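Local coordinates for protein proto-oncogene vav (Homo sapiens, PDB 6NEW) that acts as a guanine nucleotide exchange factor, probably promoting GDP release from Rac-type GTPases through a RhoGEF domain followed by PH and zinc-binding C1 domains, at residues Phe317-Asp322 with Gln326-Phe331; Ala244-Pro249 with Lys290-Leu295; Met35-Lys40 with Val190-Glu195; Gly127-Gln132 with Met173-Arg178. All coordinates share one frame; numbering follows the deposited sequence.

From the N terminus, interaction 3 opens first: the start of helix 37-71 meets the end of helix 182-191, closing a loop of some 150 residues. Interaction 4, closing about 40 residues, is nested inside that loop and joins two short helices, 125-131 and 174-179, within the RhoGEF domain. After the long helix 196-235 the chain enters the PH domain. There interaction 2 closes another 40 or so, setting the approach to strand 249-258 against strand 286-294, and interaction 1 follows in series as a beta hairpin spanning three; no two contacts cross. Interactions 1 and 2 share a sheet and touch, Leu319 packing on Leu295, whereas the centres of interactions 1 and 3 lie about 61 Å apart.

Interaction 1: Phe317-Asp322 with Gln326-Phe331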
loop_
_atom_site.group_PDB
_atom_site.type_symbol
_atom_site.label_atom_id
_atom_site.label_comp_id
_atom_site.label_asym_id
_atom_site.label_seq_id
_atom_site.Cartn_x
_atom_site.Cartn_y
_atom_site.Cartn_z
ATOM N N PHE A 317 -20.433 -0.627 25.618
ATOM C CA PHE A 317 -21.239 -0.487 24.428
ATOM C C PHE A 317 -21.747 -1.881 24.133
ATOM O O PHE A 317 -21.176 -2.871 24.620
ATOM C CB PHE A 317 -20.536 0.171 23.247
ATOM C CG PHE A 317 -19.335 -0.486 22.618
ATOM C CD1 PHE A 317 -19.488 -1.452 21.621
ATOM C CD2 PHE A 317 -18.048 -0.054 22.925
ATOM C CE1 PHE A 317 -18.371 -2.024 20.999
ATOM C CE2 PHE A 317 -16.934 -0.610 22.289
ATOM C CZ PHE A 317 -17.100 -1.606 21.351
ATOM N N LEU A 318 -22.861 -1.950 23.396
ATOM C CA LEU A 318 -23.538 -3.181 23.003
ATOM C C LEU A 318 -23.211 -3.541 21.571
ATOM O O LEU A 318 -23.033 -2.666 20.732
ATOM C CB LEU A 318 -25.070 -3.022 23.156
ATOM C CG LEU A 318 -25.589 -2.420 24.478
ATOM C CD1 LEU A 318 -26.998 -1.835 24.293
ATOM C CD2 LEU A 318 -25.575 -3.457 25.595
ATOM N N LEU A 319 -23.127 -4.838 21.308
ATOM C CA LEU A 319 -22.865 -5.423 20.003
ATOM C C LEU A 319 -24.014 -6.411 19.805
ATOM O O LEU A 319 -24.048 -7.469 20.431
ATOM C CB LEU A 319 -21.466 -6.089 19.970
ATOM C CG LEU A 319 -21.086 -6.849 18.673
ATOM C CD1 LEU A 319 -20.942 -5.903 17.491
ATOM C CD2 LEU A 319 -19.803 -7.610 18.852
ATOM N N ILE A 320 -25.020 -5.991 19.043
ATOM C CA ILE A 320 -26.269 -6.748 18.896
ATOM C C ILE A 320 -26.515 -7.299 17.510
ATOM O O ILE A 320 -26.364 -6.564 16.550
ATOM C CB ILE A 320 -27.471 -5.834 19.356
ATOM C CG1 ILE A 320 -27.346 -5.404 20.841
ATOM C CG2 ILE A 320 -28.842 -6.511 19.105
ATOM C CD1 ILE A 320 -28.077 -4.105 21.139
ATOM N N GLU A 321 -26.988 -8.554 17.412
ATOM C CA GLU A 321 -27.346 -9.196 16.127
ATOM C C GLU A 321 -28.599 -8.488 15.632
ATOM O O GLU A 321 -29.532 -8.295 16.415
ATOM C CB GLU A 321 -27.549 -10.714 16.298
ATOM C CG GLU A 321 -27.508 -11.523 15.004
ATOM C CD GLU A 321 -28.827 -11.711 14.266
ATOM O OE1 GLU A 321 -29.897 -11.421 14.850
ATOM O OE2 GLU A 321 -28.792 -12.179 13.105
ATOM N N ASP A 322 -28.580 -8.014 14.369
ATOM C CA ASP A 322 -29.620 -7.178 13.737
ATOM C C ASP A 322 -31.053 -7.765 13.741
ATOM O O ASP A 322 -31.994 -7.034 13.419
ATOM C CB ASP A 322 -29.222 -6.723 12.311
ATOM C CG ASP A 322 -28.877 -7.800 11.315
ATOM O OD1 ASP A 322 -29.142 -8.983 11.606
ATOM O OD2 ASP A 322 -28.368 -7.457 10.223
ATOM N N GLN A 326 -28.738 -12.482 19.203
ATOM C CA GLN A 326 -27.654 -12.387 20.167
ATOM C C GLN A 326 -27.402 -10.925 20.477
ATOM O O GLN A 326 -27.659 -10.070 19.641
ATOM C CB GLN A 326 -26.379 -13.060 19.598
ATOM C CG GLN A 326 -25.166 -13.118 20.537
ATOM C CD GLN A 326 -25.440 -13.741 21.894
ATOM O OE1 GLN A 326 -25.703 -13.038 22.890
ATOM N NE2 GLN A 326 -25.358 -15.072 21.958
ATOM N N GLY A 327 -26.892 -10.665 21.675
ATOM C CA GLY A 327 -26.559 -9.343 22.168
ATOM C C GLY A 327 -25.452 -9.395 23.203
ATOM O O GLY A 327 -25.659 -9.861 24.328
ATOM N N TYR A 328 -24.269 -8.928 22.825
ATOM C CA TYR A 328 -23.106 -8.891 23.721
ATOM C C TYR A 328 -23.017 -7.526 24.404
ATOM O O TYR A 328 -23.527 -6.535 23.875
ATOM C CB TYR A 328 -21.793 -9.141 22.943
ATOM C CG TYR A 328 -21.728 -10.453 22.192
ATOM C CD1 TYR A 328 -21.268 -11.614 22.810
ATOM C CD2 TYR A 328 -22.088 -10.526 20.849
ATOM C CE1 TYR A 328 -21.210 -12.826 22.123
ATOM C CE2 TYR A 328 -22.013 -11.728 20.146
ATOM C CZ TYR A 328 -21.589 -12.879 20.792
ATOM O OH TYR A 328 -21.510 -14.061 20.100
ATOM N N GLU A 329 -22.345 -7.480 25.558
ATOM C CA GLU A 329 -22.041 -6.266 26.324
ATOM C C GLU A 329 -20.529 -6.277 26.426
ATOM O O GLU A 329 -19.956 -7.266 26.878
ATOM C CB GLU A 329 -22.644 -6.297 27.737
ATOM C CG GLU A 329 -24.162 -6.293 27.816
ATOM C CD GLU A 329 -24.670 -5.978 29.214
ATOM O OE1 GLU A 329 -24.009 -6.397 30.191
ATOM O OE2 GLU A 329 -25.730 -5.319 29.336
ATOM N N LEU A 330 -19.890 -5.221 25.942
ATOM C CA LEU A 330 -18.448 -5.163 25.859
ATOM C C LEU A 330 -17.941 -4.149 26.840
ATOM O O LEU A 330 -18.271 -2.962 26.732
ATOM C CB LEU A 330 -18.017 -4.838 24.395
ATOM C CG LEU A 330 -17.764 -6.000 23.395
ATOM C CD1 LEU A 330 -18.864 -7.011 23.387
ATOM C CD2 LEU A 330 -17.639 -5.481 21.998
ATOM N N PHE A 331 -17.140 -4.618 27.813
ATOM C CA PHE A 331 -16.603 -3.746 28.867
ATOM C C PHE A 331 -15.110 -3.526 28.707
ATOM O O PHE A 331 -14.344 -4.487 28.603
ATOM C CB PHE A 331 -16.910 -4.287 30.274
ATOM C CG PHE A 331 -18.372 -4.444 30.603
ATOM C CD1 PHE A 331 -19.054 -5.615 30.274
ATOM C CD2 PHE A 331 -19.052 -3.452 31.307
ATOM C CE1 PHE A 331 -20.404 -5.764 30.593
ATOM C CE2 PHE A 331 -20.400 -3.600 31.631
ATOM C CZ PHE A 331 -21.073 -4.747 31.260
#
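Phe317 pairs with Leu330 and Leu319 with Tyr328, both hydrogen-bonded pairs of an antiparallel hairpin. At Leu319 the N-H of Tyr328 reaches the carbonyl oxygen, N to O 2.8 Å, and Leu319 N returns a bond to Tyr328 O. The bond from Leu330 N to Phe317 O is 3.0 Å, while its return from Phe317 N to Leu330 O is weak. Near the turn, Glu321 N gives Gln326 O a further bond of 2.8 Å.

Side chains of these two pairs share one face of the sheet. Phe317 takes the crowded position, CG between its own N and carbonyl carbon (chi1 63°), which lays the ring beside Leu330: Leu330 CB sits over a face of the Phe317 ring, and Leu330 CD2 is 3.7 Å from Phe317 CE1. Leu319 CD2 closes on Tyr328 CD2 at 4.2 Å. On the other face, Leu318 CD2 runs alongside Glu329 CG, whose carboxylate goes on to Thr258. The Gln326 amide lies over a face of the Tyr328 ring, its OE1 accepting from Gly327 N.

Further out, Phe345 of helix 335-352 covers Phe317, Leu319 and Leu330, as the C-terminal helix does in PH domains. Tyr328, on that same face, reaches a weak hydrogen bond to Asp291. Backbone bonds thus fix the strand register, and dispersion between apolar side chains fastens Phe317, Leu319 and Leu330 to the helix.

Interaction 2: Ala244-Pro249 with Lys290-Leu295; sequences AHYGRP and KDFVNL
The backbones stay well apart where Tyr246 faces strand 286-294, its CA 8.9 Å from the CA of Asn294, so side chains alone bridge the two segments. Two rings do most of the work, arriving from opposite directions. Phe292 turns its edge to the face of Tyr246 in a tilted edge-to-face pair, with centroids 4.8 Å apart and planes at 60°. Its leading atom is CZ, which lies 3.4 Å from Tyr246 CZ, off-centre toward the rim of the tyrosine ring. With CG trans to N (chi1 -166°), Phe292 reaches out from its strand toward the loop. His245 CB lies over part of the other face of Tyr246, and the tyrosine hydroxyl is hydrogen-bonded to Gln241. Asn294 OD1 comes in more loosely, 4.5 Å from Tyr246 CE1, and lies in plane at the edge of Phe292. With an alanine at Tyr246, the edge of Phe292 would probably lose the face it rests on and Gln241 its hydroxyl partner.

The loop runs between strands 236-237 and 249-258, at the passage from the long helix 196-235 into the PH sheet. Pro249 packs on that helix, Phe292 rests on Ala276 and Leu278 of strand 276-283, and the His245 carbonyl accepts from Tyr387 in the C1 domain.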
loop_
_atom_site.group_PDB
_atom_site.type_symbol
_atom_site.label_atom_id
_atom_site.label_comp_id
_atom_site.label_asym_id
_atom_site.label_seq_id
_atom_site.Cartn_x
_atom_site.Cartn_y
_atom_site.Cartn_z
ATOM N N ALA A 244 -6.948 -13.374 6.867
ATOM C CA ALA A 244 -6.894 -12.546 5.661
ATOM C C ALA A 244 -8.252 -12.468 4.954
ATOM O O ALA A 244 -8.507 -11.475 4.284
ATOM C CB ALA A 244 -5.827 -13.071 4.705
ATOM N N HIS A 245 -9.122 -13.492 5.133
ATOM C CA HIS A 245 -10.482 -13.527 4.584
ATOM C C HIS A 245 -11.393 -12.475 5.206
ATOM O O HIS A 245 -12.420 -12.170 4.616
ATOM C CB HIS A 245 -11.146 -14.897 4.827
ATOM C CG HIS A 245 -10.659 -15.996 3.934
ATOM N ND1 HIS A 245 -10.182 -17.196 4.456
ATOM C CD2 HIS A 245 -10.611 -16.055 2.581
ATOM C CE1 HIS A 245 -9.829 -17.923 3.408
ATOM N NE2 HIS A 245 -10.077 -17.284 2.258
ATOM N N TYR A 246 -11.049 -11.951 6.396
ATOM C CA TYR A 246 -11.910 -11.036 7.127
ATOM C C TYR A 246 -11.479 -9.589 7.043
ATOM O O TYR A 246 -12.088 -8.736 7.683
ATOM C CB TYR A 246 -12.082 -11.540 8.577
ATOM C CG TYR A 246 -12.775 -12.889 8.570
ATOM C CD1 TYR A 246 -14.085 -13.015 8.116
ATOM C CD2 TYR A 246 -12.064 -14.060 8.824
ATOM C CE1 TYR A 246 -14.695 -14.263 7.985
ATOM C CE2 TYR A 246 -12.671 -15.315 8.720
ATOM C CZ TYR A 246 -13.982 -15.412 8.280
ATOM O OH TYR A 246 -14.607 -16.638 8.195
ATOM N N GLY A 247 -10.553 -9.313 6.133
ATOM C CA GLY A 247 -10.044 -7.978 5.854
ATOM C C GLY A 247 -8.903 -7.565 6.760
ATOM O O GLY A 247 -8.152 -8.404 7.263
ATOM N N ARG A 248 -8.818 -6.260 6.990
ATOM C CA ARG A 248 -7.800 -5.583 7.740
ATOM C C ARG A 248 -8.063 -5.543 9.224
ATOM O O ARG A 248 -9.149 -5.116 9.623
ATOM C CB ARG A 248 -7.631 -4.140 7.233
ATOM C CG ARG A 248 -7.012 -4.047 5.857
ATOM C CD ARG A 248 -6.921 -2.599 5.421
ATOM N NE ARG A 248 -6.294 -2.494 4.105
ATOM C CZ ARG A 248 -6.926 -2.701 2.951
ATOM N NH1 ARG A 248 -8.213 -3.009 2.933
ATOM N NH2 ARG A 248 -6.267 -2.600 1.808
ATOM N N PRO A 249 -7.028 -5.857 10.057
ATOM C CA PRO A 249 -7.178 -5.696 11.518
ATOM C C PRO A 249 -7.474 -4.240 11.857
ATOM O O PRO A 249 -6.992 -3.336 11.181
ATOM C CB PRO A 249 -5.807 -6.108 12.064
ATOM C CG PRO A 249 -5.218 -6.972 11.017
ATOM C CD PRO A 249 -5.672 -6.338 9.720
ATOM N N LYS A 290 -13.051 -18.689 21.122
ATOM C CA LYS A 290 -14.264 -19.100 21.841
ATOM C C LYS A 290 -15.511 -18.684 21.090
ATOM O O LYS A 290 -16.471 -19.451 21.010
ATOM C CB LYS A 290 -14.288 -18.496 23.267
ATOM C CG LYS A 290 -13.078 -18.848 24.156
ATOM C CD LYS A 290 -13.302 -20.102 25.013
ATOM C CE LYS A 290 -12.763 -21.361 24.368
ATOM N NZ LYS A 290 -13.163 -22.588 25.104
ATOM N N ASP A 291 -15.499 -17.461 20.537
ATOM C CA ASP A 291 -16.637 -16.922 19.822
ATOM C C ASP A 291 -16.220 -16.176 18.563
ATOM O O ASP A 291 -15.406 -15.252 18.616
ATOM C CB ASP A 291 -17.440 -16.005 20.763
ATOM C CG ASP A 291 -18.958 -16.117 20.685
ATOM O OD1 ASP A 291 -19.486 -16.343 19.567
ATOM O OD2 ASP A 291 -19.621 -15.894 21.723
ATOM N N PHE A 292 -16.808 -16.571 17.428
ATOM C CA PHE A 292 -16.588 -15.911 16.151
ATOM C C PHE A 292 -17.847 -15.114 15.757
ATOM O O PHE A 292 -18.901 -15.694 15.499
ATOM C CB PHE A 292 -16.168 -16.915 15.058
ATOM C CG PHE A 292 -15.615 -16.234 13.831
ATOM C CD1 PHE A 292 -14.259 -15.933 13.734
ATOM C CD2 PHE A 292 -16.453 -15.873 12.774
ATOM C CE1 PHE A 292 -13.751 -15.283 12.607
ATOM C CE2 PHE A 292 -15.937 -15.241 11.640
ATOM C CZ PHE A 292 -14.594 -14.947 11.572
ATOM N N VAL A 293 -17.727 -13.792 15.722
ATOM C CA VAL A 293 -18.817 -12.870 15.383
ATOM C C VAL A 293 -18.621 -12.320 13.963
ATOM O O VAL A 293 -17.588 -11.713 13.717
ATOM C CB VAL A 293 -18.917 -11.717 16.444
ATOM C CG1 VAL A 293 -20.090 -10.799 16.147
ATOM C CG2 VAL A 293 -19.010 -12.260 17.875
ATOM N N ASN A 294 -19.564 -12.584 13.017
ATOM C CA ASN A 294 -19.511 -12.049 11.645
ATOM C C ASN A 294 -20.168 -10.705 11.768
ATOM O O ASN A 294 -21.324 -10.642 12.159
ATOM C CB ASN A 294 -20.309 -12.919 10.647
ATOM C CG ASN A 294 -19.760 -14.299 10.445
ATOM O OD1 ASN A 294 -18.837 -14.507 9.657
ATOM N ND2 ASN A 294 -20.322 -15.276 11.142
ATOM N N LEU A 295 -19.465 -9.629 11.502
ATOM C CA LEU A 295 -20.068 -8.306 11.675
ATOM C C LEU A 295 -21.109 -7.879 10.599
ATOM O O LEU A 295 -21.711 -6.809 10.760
ATOM C CB LEU A 295 -18.987 -7.235 11.840
ATOM C CG LEU A 295 -18.093 -7.420 13.052
ATOM C CD1 LEU A 295 -16.917 -6.504 12.960
ATOM C CD2 LEU A 295 -18.882 -7.224 14.394
#

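Interaction 3: Met35-Lys40 with Val190-Glu195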
loop_
_atom_site.group_PDB
_atom_site.type_symbol
_atom_site.label_atom_id
_atom_site.label_comp_id
_atom_site.label_asym_id
_atom_site.label_seq_id
_atom_site.Cartn_x
_atom_site.Cartn_y
_atom_site.Cartn_z
ATOM N N MET A 35 12.988 34.884 -13.455
ATOM C CA MET A 35 13.064 33.999 -14.626
ATOM C C MET A 35 11.641 33.839 -15.200
ATOM O O MET A 35 10.692 33.734 -14.425
ATOM C CB MET A 35 13.671 32.637 -14.226
ATOM C CG MET A 35 13.851 31.678 -15.378
ATOM S SD MET A 35 14.574 30.097 -14.916
ATOM C CE MET A 35 16.292 30.490 -15.022
ATOM N N THR A 36 11.491 33.840 -16.535
ATOM C CA THR A 36 10.182 33.712 -17.186
ATOM C C THR A 36 9.573 32.318 -17.007
ATOM O O THR A 36 10.282 31.371 -16.650
ATOM C CB THR A 36 10.235 34.109 -18.682
ATOM O OG1 THR A 36 10.916 33.107 -19.432
ATOM C CG2 THR A 36 10.858 35.480 -18.925
ATOM N N GLU A 37 8.255 32.202 -17.269
ATOM C CA GLU A 37 7.511 30.947 -17.205
ATOM C C GLU A 37 8.055 29.952 -18.221
ATOM O O GLU A 37 8.248 28.796 -17.862
ATOM C CB GLU A 37 6.001 31.173 -17.390
ATOM C CG GLU A 37 5.333 31.854 -16.208
ATOM C CD GLU A 37 5.257 31.022 -14.942
ATOM O OE1 GLU A 37 4.264 30.275 -14.784
ATOM O OE2 GLU A 37 6.179 31.128 -14.101
ATOM N N TYR A 38 8.368 30.408 -19.458
ATOM C CA TYR A 38 8.952 29.552 -20.497
ATOM C C TYR A 38 10.334 29.058 -20.053
ATOM O O TYR A 38 10.594 27.860 -20.136
ATOM C CB TYR A 38 9.023 30.267 -21.867
ATOM C CG TYR A 38 9.778 29.498 -22.939
ATOM C CD1 TYR A 38 9.173 28.455 -23.636
ATOM C CD2 TYR A 38 11.097 29.815 -23.256
ATOM C CE1 TYR A 38 9.863 27.744 -24.619
ATOM C CE2 TYR A 38 11.802 29.099 -24.223
ATOM C CZ TYR A 38 11.176 28.077 -24.915
ATOM O OH TYR A 38 11.872 27.375 -25.872
ATOM N N ASP A 39 11.190 29.972 -19.549
ATOM C CA ASP A 39 12.533 29.643 -19.065
ATOM C C ASP A 39 12.491 28.668 -17.885
ATOM O O ASP A 39 13.311 27.756 -17.845
ATOM C CB ASP A 39 13.349 30.905 -18.729
ATOM C CG ASP A 39 13.811 31.739 -19.917
ATOM O OD1 ASP A 39 14.013 31.159 -21.016
ATOM O OD2 ASP A 39 14.026 32.964 -19.734
ATOM N N LYS A 40 11.507 28.830 -16.966
ATOM C CA LYS A 40 11.286 27.944 -15.814
ATOM C C LYS A 40 10.773 26.585 -16.291
ATOM O O LYS A 40 11.192 25.564 -15.759
ATOM C CB LYS A 40 10.295 28.559 -14.813
ATOM C CG LYS A 40 10.961 29.365 -13.715
ATOM C CD LYS A 40 9.942 30.130 -12.891
ATOM C CE LYS A 40 10.596 31.030 -11.867
ATOM N NZ LYS A 40 9.592 31.764 -11.054
ATOM N N VAL A 190 3.751 21.413 -14.886
ATOM C CA VAL A 190 2.346 21.800 -15.064
ATOM C C VAL A 190 2.175 23.265 -14.628
ATOM O O VAL A 190 1.602 24.060 -15.375
ATOM C CB VAL A 190 1.381 20.826 -14.319
ATOM C CG1 VAL A 190 0.002 21.441 -14.093
ATOM C CG2 VAL A 190 1.251 19.508 -15.068
ATOM N N LYS A 191 2.729 23.615 -13.448
ATOM C CA LYS A 191 2.736 24.946 -12.829
ATOM C C LYS A 191 3.295 26.046 -13.769
ATOM O O LYS A 191 2.870 27.196 -13.662
ATOM C CB LYS A 191 3.548 24.867 -11.519
ATOM C CG LYS A 191 3.552 26.099 -10.618
ATOM C CD LYS A 191 4.449 25.841 -9.415
ATOM C CE LYS A 191 4.574 27.021 -8.488
ATOM N NZ LYS A 191 5.503 26.719 -7.369
ATOM N N HIS A 192 4.207 25.685 -14.700
ATOM C CA HIS A 192 4.842 26.623 -15.630
ATOM C C HIS A 192 4.415 26.491 -17.098
ATOM O O HIS A 192 4.942 27.229 -17.930
ATOM C CB HIS A 192 6.379 26.555 -15.518
ATOM C CG HIS A 192 6.903 26.891 -14.157
ATOM N ND1 HIS A 192 7.860 26.104 -13.541
ATOM C CD2 HIS A 192 6.575 27.909 -13.325
ATOM C CE1 HIS A 192 8.090 26.671 -12.367
ATOM N NE2 HIS A 192 7.336 27.756 -12.189
ATOM N N THR A 193 3.459 25.607 -17.427
ATOM C CA THR A 193 2.973 25.472 -18.804
ATOM C C THR A 193 1.866 26.514 -19.045
ATOM O O THR A 193 0.846 26.492 -18.353
ATOM C CB THR A 193 2.568 24.020 -19.099
ATOM O OG1 THR A 193 3.724 23.194 -18.952
ATOM C CG2 THR A 193 1.979 23.838 -20.498
ATOM N N GLN A 194 2.085 27.439 -20.010
ATOM C CA GLN A 194 1.142 28.517 -20.332
ATOM C C GLN A 194 -0.069 28.054 -21.155
ATOM O O GLN A 194 -1.207 28.308 -20.744
ATOM C CB GLN A 194 1.859 29.699 -21.007
ATOM N N GLU A 195 0.177 27.374 -22.305
ATOM C CA GLU A 195 -0.861 26.864 -23.213
ATOM C C GLU A 195 -1.777 25.882 -22.485
ATOM O O GLU A 195 -1.322 24.823 -22.042
ATOM C CB GLU A 195 -0.242 26.217 -24.463
ATOM C CG GLU A 195 -1.245 26.028 -25.586
ATOM C CD GLU A 195 -0.985 24.844 -26.494
ATOM O OE1 GLU A 195 -1.351 23.710 -26.110
ATOM O OE2 GLU A 195 -0.459 25.055 -27.611
#
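His192 lies flat against Lys40, and this is the tightly stacked half of the contact. Lys40 CB sits almost over the middle of the imidazole, 3.7 Å from the His192 ring centroid and only 11° off the ring normal, a CH-pi contact. The extended lysine chain then passes on over the same face, its CD 3.6 Å from His192 NE2. Lys191 CG covers part of the opposite face. Arg41, next in the chain after Lys40, and Cys44, a turn beyond Lys40, also touch the histidine.

The surface receiving the ring is the first turn of helix 37-71, in the RhoGEF part of the chain. Thr36 is its N-cap, OG1 accepting from Asp39 N at 3.1 Å, while His192 comes from the segment where helix 182-191 gives way to the Thr193-Glu195 loop.

The solvent side is Glu37, an exposed residue that meets the ring by its carboxylate and not by stacked carbons. It bends at chi2 (-68°) to bring that group round to the imidazole, nearly perpendicular to the ring plane, with OE2 3.3 Å from His192 CD2. OE1 lies at the ring edge, in plane. The charged atoms stand further off, Glu37 OE2 4.0 Å from His192 NE2, so any pull on the histidine's ionisation is likely to be modest, and Lys40 NZ would probably oppose it.

Interaction 4: Gly127-Gln132 with Met173-Arg178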
loop_
_atom_site.group_PDB
_atom_site.type_symbol
_atom_site.label_atom_id
_atom_site.label_comp_id
_atom_site.label_asym_id
_atom_site.label_seq_id
_atom_site.Cartn_x
_atom_site.Cartn_y
_atom_site.Cartn_z
ATOM N N GLY A 127 5.689 -1.987 -7.615
ATOM C CA GLY A 127 4.879 -2.623 -6.582
ATOM C C GLY A 127 5.674 -3.785 -6.019
ATOM O O GLY A 127 6.048 -3.763 -4.840
ATOM N N ARG A 128 6.073 -4.730 -6.925
ATOM C CA ARG A 128 6.929 -5.898 -6.647
ATOM C C ARG A 128 8.273 -5.491 -6.003
ATOM O O ARG A 128 8.758 -6.225 -5.142
ATOM C CB ARG A 128 7.170 -6.706 -7.941
ATOM C CG ARG A 128 7.741 -8.122 -7.739
ATOM C CD ARG A 128 8.076 -8.748 -9.084
ATOM N NE ARG A 128 8.579 -10.122 -8.994
ATOM C CZ ARG A 128 9.843 -10.463 -8.752
ATOM N NH1 ARG A 128 10.754 -9.529 -8.504
ATOM N NH2 ARG A 128 10.199 -11.740 -8.716
ATOM N N TYR A 129 8.849 -4.317 -6.396
ATOM C CA TYR A 129 10.122 -3.816 -5.867
ATOM C C TYR A 129 10.012 -3.301 -4.453
ATOM O O TYR A 129 10.702 -3.803 -3.572
ATOM C CB TYR A 129 10.762 -2.711 -6.778
ATOM C CG TYR A 129 12.181 -2.329 -6.373
ATOM C CD1 TYR A 129 13.276 -3.078 -6.802
ATOM C CD2 TYR A 129 12.423 -1.258 -5.517
ATOM C CE1 TYR A 129 14.571 -2.779 -6.380
ATOM C CE2 TYR A 129 13.714 -0.949 -5.088
ATOM C CZ TYR A 129 14.786 -1.713 -5.523
ATOM O OH TYR A 129 16.060 -1.404 -5.115
ATOM N N CYS A 130 9.200 -2.251 -4.262
ATOM C CA CYS A 130 9.039 -1.511 -3.016
ATOM C C CYS A 130 8.491 -2.346 -1.877
ATOM O O CYS A 130 8.774 -2.041 -0.709
ATOM C CB CYS A 130 8.225 -0.245 -3.248
ATOM S SG CYS A 130 9.010 0.922 -4.395
ATOM N N SER A 131 7.770 -3.421 -2.207
ATOM C CA SER A 131 7.257 -4.337 -1.204
ATOM C C SER A 131 8.440 -5.084 -0.566
ATOM O O SER A 131 8.595 -5.063 0.661
ATOM C CB SER A 131 6.257 -5.312 -1.827
ATOM O OG SER A 131 6.817 -6.226 -2.752
ATOM N N GLN A 132 9.321 -5.659 -1.422
ATOM C CA GLN A 132 10.492 -6.455 -1.037
ATOM C C GLN A 132 11.807 -5.656 -0.811
ATOM O O GLN A 132 12.865 -6.275 -0.820
ATOM C CB GLN A 132 10.719 -7.581 -2.072
ATOM C CG GLN A 132 9.644 -8.674 -2.031
ATOM C CD GLN A 132 9.583 -9.580 -3.248
ATOM O OE1 GLN A 132 9.946 -9.215 -4.369
ATOM N NE2 GLN A 132 9.049 -10.774 -3.062
ATOM N N MET A 173 17.998 1.900 -2.255
ATOM C CA MET A 173 16.942 2.797 -1.775
ATOM C C MET A 173 16.597 3.871 -2.827
ATOM O O MET A 173 15.566 4.542 -2.714
ATOM C CB MET A 173 17.339 3.444 -0.435
ATOM N N VAL A 174 17.447 4.001 -3.866
ATOM C CA VAL A 174 17.272 4.955 -4.968
ATOM C C VAL A 174 15.994 4.639 -5.803
ATOM O O VAL A 174 15.224 5.583 -6.010
ATOM C CB VAL A 174 18.556 5.108 -5.844
ATOM C CG1 VAL A 174 18.348 6.112 -6.978
ATOM C CG2 VAL A 174 19.763 5.501 -4.997
ATOM N N PRO A 175 15.716 3.380 -6.264
ATOM C CA PRO A 175 14.508 3.144 -7.080
ATOM C C PRO A 175 13.164 3.494 -6.425
ATOM O O PRO A 175 12.257 3.927 -7.140
ATOM C CB PRO A 175 14.599 1.657 -7.432
ATOM C CG PRO A 175 16.030 1.330 -7.316
ATOM C CD PRO A 175 16.498 2.134 -6.143
ATOM N N MET A 176 13.032 3.329 -5.085
ATOM C CA MET A 176 11.798 3.684 -4.373
ATOM C C MET A 176 11.613 5.197 -4.452
ATOM O O MET A 176 10.525 5.664 -4.794
ATOM C CB MET A 176 11.794 3.209 -2.895
ATOM C CG MET A 176 10.413 3.375 -2.212
ATOM S SD MET A 176 10.356 3.495 -0.394
ATOM C CE MET A 176 10.944 5.203 -0.159
ATOM N N GLN A 177 12.694 5.950 -4.193
ATOM C CA GLN A 177 12.696 7.406 -4.225
ATOM C C GLN A 177 12.400 7.979 -5.606
ATOM O O GLN A 177 11.687 8.972 -5.682
ATOM C CB GLN A 177 13.992 7.970 -3.643
ATOM C CG GLN A 177 14.040 7.805 -2.141
ATOM C CD GLN A 177 15.369 8.147 -1.584
ATOM O OE1 GLN A 177 15.481 9.142 -0.909
ATOM N NE2 GLN A 177 16.388 7.338 -1.845
ATOM N N ARG A 178 12.882 7.328 -6.685
ATOM C CA ARG A 178 12.648 7.779 -8.057
ATOM C C ARG A 178 11.181 7.720 -8.484
ATOM O O ARG A 178 10.655 8.740 -8.946
ATOM C CB ARG A 178 13.546 7.041 -9.070
ATOM C CG ARG A 178 13.384 7.515 -10.518
ATOM C CD ARG A 178 14.005 8.887 -10.754
ATOM N NE ARG A 178 13.780 9.357 -12.122
ATOM C CZ ARG A 178 13.794 10.638 -12.472
ATOM N NH1 ARG A 178 14.002 11.583 -11.570
ATOM N NH2 ARG A 178 13.577 10.981 -13.735
#
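Tyr129 holds CG trans to its backbone N (chi1 -171°), which sends the ring across to Pro175, while Cys130 swings SG to the side of its own N (chi1 -62°), which places the sulfur against Met176 CG. The tyrosine and proline side chains cross at a slant: Tyr129 CE2 is 3.6 Å from Pro175 CB, and Tyr129 OH 3.5 Å from Pro175 CG. That hydroxyl is also hydrogen-bonded to the carbonyl oxygen of Leu172, three residues before the proline, which fixes the far end of the ring. Next to it, Cys130 SG meets Met176 CG at 3.6 Å. Replacing Tyr129 by alanine would probably open a gap beside Pro175 and leave the Leu172 carbonyl without this donor.

The two helical segments cross at -126°, their axes 10.0 Å apart, in the buried interior of the all-helical RhoGEF domain. Tyr55 of helix 37-71 packs against Pro175, Val216 of helix 196-235 against Cys130, and Ile84, from a loop, against Tyr129.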